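Helianthamide (Stichodactyla helianthus, PDB 4X0N) is a small, disulfide-rich sea anemone peptide that probably acts by binding and inhibiting pancreatic alpha-amylase. Local coordinates at residues Gly14-Lys25 with Val32-Thr42. Residues are numbered along the deposited sequence; the frame is centred on the assembly and turned at random.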
ATOM      1  N   GLY B  14      16.821   8.704   5.690  1.00 16.63           N
ATOM      2  CA  GLY B  14      18.203   9.010   6.004  1.00 17.07           C
ATOM      3  C   GLY B  14      19.231   8.045   5.443  1.00 18.31           C
ATOM      4  O   GLY B  14      18.899   7.085   4.743  1.00 19.67           O
ATOM      5  N   ILE B  15      20.488   8.288   5.807  1.00 20.94           N
ATOM      6  CA  ILE B  15      21.600   7.402   5.486  1.00 19.42           C
ATOM      7  C   ILE B  15      22.223   6.860   6.769  1.00 16.10           C
ATOM      8  O   ILE B  15      22.511   7.617   7.694  1.00 20.46           O
ATOM      9  CB  ILE B  15      22.684   8.152   4.685  1.00 20.15           C
ATOM     10  CG1 ILE B  15      22.119   8.643   3.349  1.00 26.86           C
ATOM     11  CG2 ILE B  15      23.902   7.272   4.455  1.00 17.21           C
ATOM     12  CD1 ILE B  15      23.114   9.424   2.513  1.00 21.41           C
ATOM     13  N   CYS B  16      22.445   5.551   6.812  1.00 20.44           N
ATOM     14  CA  CYS B  16      23.049   4.906   7.973  1.00 16.18           C
ATOM     15  C   CYS B  16      24.533   5.232   8.099  1.00 17.75           C
ATOM     16  O   CYS B  16      25.333   4.872   7.237  1.00 18.86           O
ATOM     17  CB  CYS B  16      22.857   3.392   7.901  1.00 13.66           C
ATOM     18  SG  CYS B  16      21.163   2.862   8.223  1.00 22.78           S
ATOM     19  N   LYS B  17      24.881   5.919   9.184  1.00 19.98           N
ATOM     20  CA  LYS B  17      26.253   6.336   9.458  1.00 20.52           C
ATOM     21  C   LYS B  17      26.572   6.149  10.940  1.00 21.13           C
ATOM     22  O   LYS B  17      25.670   6.049  11.774  1.00 15.03           O
ATOM     23  CB  LYS B  17      26.464   7.812   9.110  1.00 16.06           C
ATOM     24  CG  LYS B  17      26.130   8.218   7.686  1.00 17.84           C
ATOM     25  CD  LYS B  17      26.284   9.727   7.527  1.00 22.73           C
ATOM     26  CE  LYS B  17      25.920  10.194   6.126  1.00 24.42           C
ATOM     27  NZ  LYS B  17      26.035  11.676   6.001  1.00 20.05           N
ATOM     28  N   ALA B  18      27.861   6.104  11.262  1.00 20.12           N
ATOM     29  CA  ALA B  18      28.302   6.049  12.651  1.00 17.16           C
ATOM     30  C   ALA B  18      28.055   7.375  13.364  1.00 14.86           C
ATOM     31  O   ALA B  18      27.682   7.400  14.537  1.00 12.99           O
ATOM     32  CB  ALA B  18      29.767   5.681  12.718  1.00 20.22           C
ATOM     33  N   SER B  19      28.265   8.476  12.652  1.00 11.72           N
ATOM     34  CA  SER B  19      27.935   9.796  13.179  1.00 16.59           C
ATOM     35  C   SER B  19      27.436  10.713  12.067  1.00 18.29           C
ATOM     36  O   SER B  19      27.852  10.589  10.917  1.00 20.23           O
ATOM     37  CB  SER B  19      29.133  10.414  13.906  1.00 17.39           C
ATOM     38  OG  SER B  19      30.208  10.654  13.012  1.00 21.15           O
ATOM     39  N   CYS B  20      26.544  11.634  12.420  1.00 18.26           N
ATOM     40  CA  CYS B  20      25.879  12.476  11.430  1.00 20.85           C
ATOM     41  C   CYS B  20      26.569  13.819  11.240  1.00 24.93           C
ATOM     42  O   CYS B  20      27.214  14.332  12.155  1.00 21.19           O
ATOM     43  CB  CYS B  20      24.420  12.696  11.821  1.00 16.58           C
ATOM     44  SG  CYS B  20      23.524  11.168  12.130  1.00 22.67           S
ATOM     45  N   ALA B  21      26.429  14.377  10.041  1.00 24.04           N
ATOM     46  CA  ALA B  21      26.981  15.690   9.714  1.00 24.34           C
ATOM     47  C   ALA B  21      26.469  16.798  10.635  1.00 26.95           C
ATOM     48  O   ALA B  21      25.539  16.596  11.416  1.00 26.33           O
ATOM     49  CB  ALA B  21      26.693  16.031   8.260  1.00 24.40           C
ATOM     50  N   GLU B  22      27.085  17.972  10.534  1.00 34.26           N
ATOM     51  CA  GLU B  22      26.679  19.132  11.321  1.00 38.65           C
ATOM     52  C   GLU B  22      25.237  19.552  11.031  1.00 34.00           C
ATOM     53  O   GLU B  22      24.530  20.031  11.918  1.00 32.41           O
ATOM     54  CB  GLU B  22      27.623  20.307  11.052  1.00 46.78           C
ATOM     55  CG  GLU B  22      27.582  21.384  12.122  1.00 54.09           C
ATOM     56  CD  GLU B  22      27.983  20.857  13.487  1.00 63.27           C
ATOM     57  OE1 GLU B  22      29.184  20.570  13.685  1.00 64.00           O
ATOM     58  OE2 GLU B  22      27.096  20.722  14.357  1.00 57.99           O
ATOM     59  N   ASP B  23      24.804  19.366   9.788  1.00 31.01           N
ATOM     60  CA  ASP B  23      23.484  19.822   9.359  1.00 33.17           C
ATOM     61  C   ASP B  23      22.483  18.673   9.250  1.00 31.03           C
ATOM     62  O   ASP B  23      21.440  18.805   8.606  1.00 30.37           O
ATOM     63  CB  ASP B  23      23.583  20.561   8.022  1.00 29.21           C
ATOM     64  CG  ASP B  23      24.039  19.657   6.890  1.00 36.33           C
ATOM     65  OD1 ASP B  23      24.768  18.680   7.165  1.00 33.40           O
ATOM     66  OD2 ASP B  23      23.667  19.924   5.728  1.00 39.88           O
ATOM     67  N   GLU B  24      22.804  17.550   9.882  1.00 27.90           N
ATOM     68  CA  GLU B  24      21.933  16.384   9.851  1.00 24.56           C
ATOM     69  C   GLU B  24      21.374  16.071  11.233  1.00 24.26           C
ATOM     70  O   GLU B  24      21.932  16.480  12.253  1.00 29.99           O
ATOM     71  CB  GLU B  24      22.680  15.164   9.309  1.00 24.80           C
ATOM     72  CG  GLU B  24      22.924  15.189   7.809  1.00 27.00           C
ATOM     73  CD  GLU B  24      23.736  13.998   7.334  1.00 25.08           C
ATOM     74  OE1 GLU B  24      24.372  13.336   8.183  1.00 22.93           O
ATOM     75  OE2 GLU B  24      23.737  13.721   6.113  1.00 21.29           O
ATOM     76  N   LYS B  25      20.267  15.339  11.259  1.00 19.21           N
ATOM     77  CA  LYS B  25      19.653  14.923  12.510  1.00 18.37           C
ATOM     78  C   LYS B  25      19.794  13.415  12.659  1.00 16.97           C
ATOM     79  O   LYS B  25      19.786  12.686  11.670  1.00 15.80           O
ATOM     80  CB  LYS B  25      18.187  15.357  12.563  1.00 17.45           C
ATOM     81  CG  LYS B  25      17.998  16.865  12.627  1.00 19.44           C
ATOM     82  CD  LYS B  25      16.527  17.250  12.638  1.00 24.16           C
ATOM     83  CE  LYS B  25      15.890  17.070  11.267  1.00 27.38           C
ATOM     84  NZ  LYS B  25      16.466  17.992  10.245  1.00 30.60           N
ATOM     85  N   VAL B  32      17.755  -1.357  10.550  1.00 15.56           N
ATOM     86  CA  VAL B  32      18.423  -1.451   9.254  1.00 17.27           C
ATOM     87  C   VAL B  32      19.798  -0.793   9.232  1.00 17.72           C
ATOM     88  O   VAL B  32      20.587  -1.027   8.317  1.00 16.40           O
ATOM     89  CB  VAL B  32      17.568  -0.860   8.113  1.00 19.39           C
ATOM     90  CG1 VAL B  32      16.294  -1.669   7.931  1.00 28.66           C
ATOM     91  CG2 VAL B  32      17.251   0.604   8.388  1.00 16.76           C
ATOM     92  N   CYS B  33      20.082   0.029  10.238  1.00 16.34           N
ATOM     93  CA  CYS B  33      21.399   0.639  10.366  1.00 17.27           C
ATOM     94  C   CYS B  33      22.372  -0.291  11.087  1.00 22.23           C
ATOM     95  O   CYS B  33      23.588  -0.093  11.029  1.00 23.97           O
ATOM     96  CB  CYS B  33      21.304   1.984  11.090  1.00 17.16           C
ATOM     97  SG  CYS B  33      20.534   3.296  10.107  1.00 18.02           S
ATOM     98  N   GLU B  34      21.824  -1.297  11.766  1.00 20.27           N
ATOM     99  CA  GLU B  34      22.623  -2.344  12.400  1.00 20.09           C
ATOM    100  C   GLU B  34      23.581  -1.805  13.462  1.00 20.46           C
ATOM    101  O   GLU B  34      24.753  -2.182  13.502  1.00 18.04           O
ATOM    102  CB  GLU B  34      23.380  -3.153  11.343  1.00 21.48           C
ATOM    103  CG  GLU B  34      22.469  -3.986  10.456  1.00 23.70           C
ATOM    104  CD  GLU B  34      23.170  -4.501   9.216  1.00 31.01           C
ATOM    105  OE1 GLU B  34      24.062  -3.795   8.701  1.00 34.50           O
ATOM    106  OE2 GLU B  34      22.827  -5.612   8.757  1.00 38.21           O
ATOM    107  N   GLY B  35      23.077  -0.925  14.322  1.00 21.95           N
ATOM    108  CA  GLY B  35      23.894  -0.324  15.360  1.00 19.02           C
ATOM    109  C   GLY B  35      24.303   1.104  15.050  1.00 21.21           C
ATOM    110  O   GLY B  35      24.688   1.856  15.945  1.00 19.90           O
ATOM    111  N   HIS B  36      24.224   1.480  13.778  1.00 19.18           N
ATOM    112  CA  HIS B  36      24.565   2.836  13.375  1.00 17.67           C
ATOM    113  C   HIS B  36      23.413   3.796  13.650  1.00 17.48           C
ATOM    114  O   HIS B  36      22.332   3.385  14.072  1.00 17.81           O
ATOM    115  CB  HIS B  36      24.895   2.871  11.883  1.00 19.68           C
ATOM    116  CG  HIS B  36      26.335   2.577  11.577  1.00 21.95           C
ATOM    117  ND1 HIS B  36      27.314   2.579  12.538  1.00 21.81           N
ATOM    118  CD2 HIS B  36      26.945   2.279  10.405  1.00 24.55           C
ATOM    119  CE1 HIS B  36      28.478   2.291  11.976  1.00 22.66           C
ATOM    120  NE2 HIS B  36      28.282   2.106  10.688  1.00 29.57           N
ATOM    121  N   LEU B  37      23.661   5.078  13.406  1.00 18.16           N
ATOM    122  CA  LEU B  37      22.622   6.101  13.425  1.00 15.91           C
ATOM    123  C   LEU B  37      21.994   6.254  12.046  1.00 15.19           C
ATOM    124  O   LEU B  37      22.637   5.989  11.032  1.00 13.09           O
ATOM    125  CB  LEU B  37      23.223   7.445  13.843  1.00 14.55           C
ATOM    126  CG  LEU B  37      23.380   7.783  15.330  1.00 16.05           C
ATOM    127  CD1 LEU B  37      24.056   6.667  16.110  1.00 18.72           C
ATOM    128  CD2 LEU B  37      24.164   9.076  15.484  1.00 14.17           C
ATOM    129  N   CYS B  38      20.736   6.678  12.010  1.00 16.94           N
ATOM    130  CA  CYS B  38      20.138   7.127  10.760  1.00 14.26           C
ATOM    131  C   CYS B  38      20.276   8.640  10.661  1.00 13.77           C
ATOM    132  O   CYS B  38      19.767   9.376  11.503  1.00 12.77           O
ATOM    133  CB  CYS B  38      18.667   6.717  10.685  1.00 19.43           C
ATOM    134  SG  CYS B  38      17.807   7.298   9.201  1.00 15.03           S
ATOM    135  N   CYS B  39      20.960   9.100   9.620  1.00 13.47           N
ATOM    136  CA  CYS B  39      21.289  10.512   9.481  1.00 14.42           C
ATOM    137  C   CYS B  39      20.466  11.134   8.364  1.00 14.42           C
ATOM    138  O   CYS B  39      20.662  10.831   7.186  1.00 16.10           O
ATOM    139  CB  CYS B  39      22.785  10.683   9.198  1.00 17.28           C
ATOM    140  SG  CYS B  39      23.881  10.025  10.485  1.00 16.86           S
ATOM    141  N   TYR B  40      19.540  12.008   8.739  1.00 15.12           N
ATOM    142  CA  TYR B  40      18.572  12.525   7.788  1.00 16.31           C
ATOM    143  C   TYR B  40      18.452  14.037   7.865  1.00 17.69           C
ATOM    144  O   TYR B  40      18.982  14.673   8.775  1.00 20.66           O
ATOM    145  CB  TYR B  40      17.201  11.900   8.058  1.00 16.20           C
ATOM    146  CG  TYR B  40      16.628  12.224   9.426  1.00 13.50           C
ATOM    147  CD1 TYR B  40      15.621  13.167   9.574  1.00 14.92           C
ATOM    148  CD2 TYR B  40      17.092  11.583  10.570  1.00 15.51           C
ATOM    149  CE1 TYR B  40      15.092  13.465  10.818  1.00 14.83           C
ATOM    150  CE2 TYR B  40      16.571  11.876  11.820  1.00 14.61           C
ATOM    151  CZ  TYR B  40      15.570  12.817  11.937  1.00 13.31           C
ATOM    152  OH  TYR B  40      15.046  13.114  13.175  1.00 12.93           O
ATOM    153  N   LYS B  41      17.750  14.602   6.889  1.00 18.00           N
ATOM    154  CA  LYS B  41      17.284  15.975   6.958  1.00 20.82           C
ATOM    155  C   LYS B  41      15.793  15.956   6.656  1.00 22.13           C
ATOM    156  O   LYS B  41      15.343  15.204   5.792  1.00 25.72           O
ATOM    157  CB  LYS B  41      18.003  16.846   5.927  1.00 23.34           C
ATOM    158  CG  LYS B  41      19.514  16.700   5.921  1.00 26.91           C
ATOM    159  CD  LYS B  41      20.138  17.567   4.839  1.00 35.23           C
ATOM    160  CE  LYS B  41      21.636  17.312   4.709  1.00 43.30           C
ATOM    161  NZ  LYS B  41      21.938  15.926   4.245  1.00 36.62           N
ATOM    162  N   THR B  42      15.024  16.774   7.362  1.00 22.25           N
ATOM    163  CA  THR B  42      13.617  16.916   7.024  1.00 25.17           C
ATOM    164  C   THR B  42      13.476  18.030   5.999  1.00 25.58           C
ATOM    165  O   THR B  42      14.168  19.045   6.085  1.00 28.59           O
ATOM    166  CB  THR B  42      12.757  17.238   8.262  1.00 22.48           C
ATOM    167  OG1 THR B  42      13.130  18.517   8.790  1.00 28.38           O
ATOM    168  CG2 THR B  42      12.945  16.175   9.332  1.00 16.79           C
TER
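Two lysines grip Glu24 OE2, one from each segment: Lys17 NZ at 3.1 Å, on the syn lone pair, and Lys41 NZ at a weak 3.4 Å. This salt-bridge network lies on an antiparallel sheet whose disulfides (Cys6-Cys38, Cys16-Cys33, Cys20-Cys39) follow the 1-5, 2-4, 3-6 pattern of the beta-defensin fold. The other carboxylate oxygen, Glu24 OE1, takes the backbone N-H of Ala21 at 3.0 Å from above the carboxylate plane, which ties the side chain to its own type I turn and restricts its rotation. With a leucine in place of Glu24, Lys17 and Lys41 would probably lose their shared counter-charge, and the Ala21 N-H its acceptor. Lysine suits position 17 because its extended chain lays CB, CG and CD along Cys39 SG while still carrying the ammonium to the glutamate. The sulfur belongs to the Cys20-Cys39 disulfide, which pins the loop after strand 12-17 to the inner strand 37-40.

Within the sheet, paired backbone hydrogen bonds join Ile15 to Cys39 and Lys17 to Leu37; on the other flank of 37-40, Lys25 bonds with Tyr40. Gly14 fits beside Tyr40 because a beta carbon there would probably collide with Cys38 SG, whose disulfide leads to strand 6-9. At the far end, Cys16 reaches Cys33, at the start of a type I' turn; at Gly35's backbone angles a beta carbon would press on the carbonyl O of Glu34, so glycine suits the place. At the last position of this turn, the His36 ring sets one face against the Lys17-Ala18 peptide, with Ala18 N 3.7 Å above its centre. The Tyr40 ring, directed by CG lying between the backbone N and carbonyl carbon (chi1 62°), receives Lys25 CB over one face, 4.0 Å from its centroid.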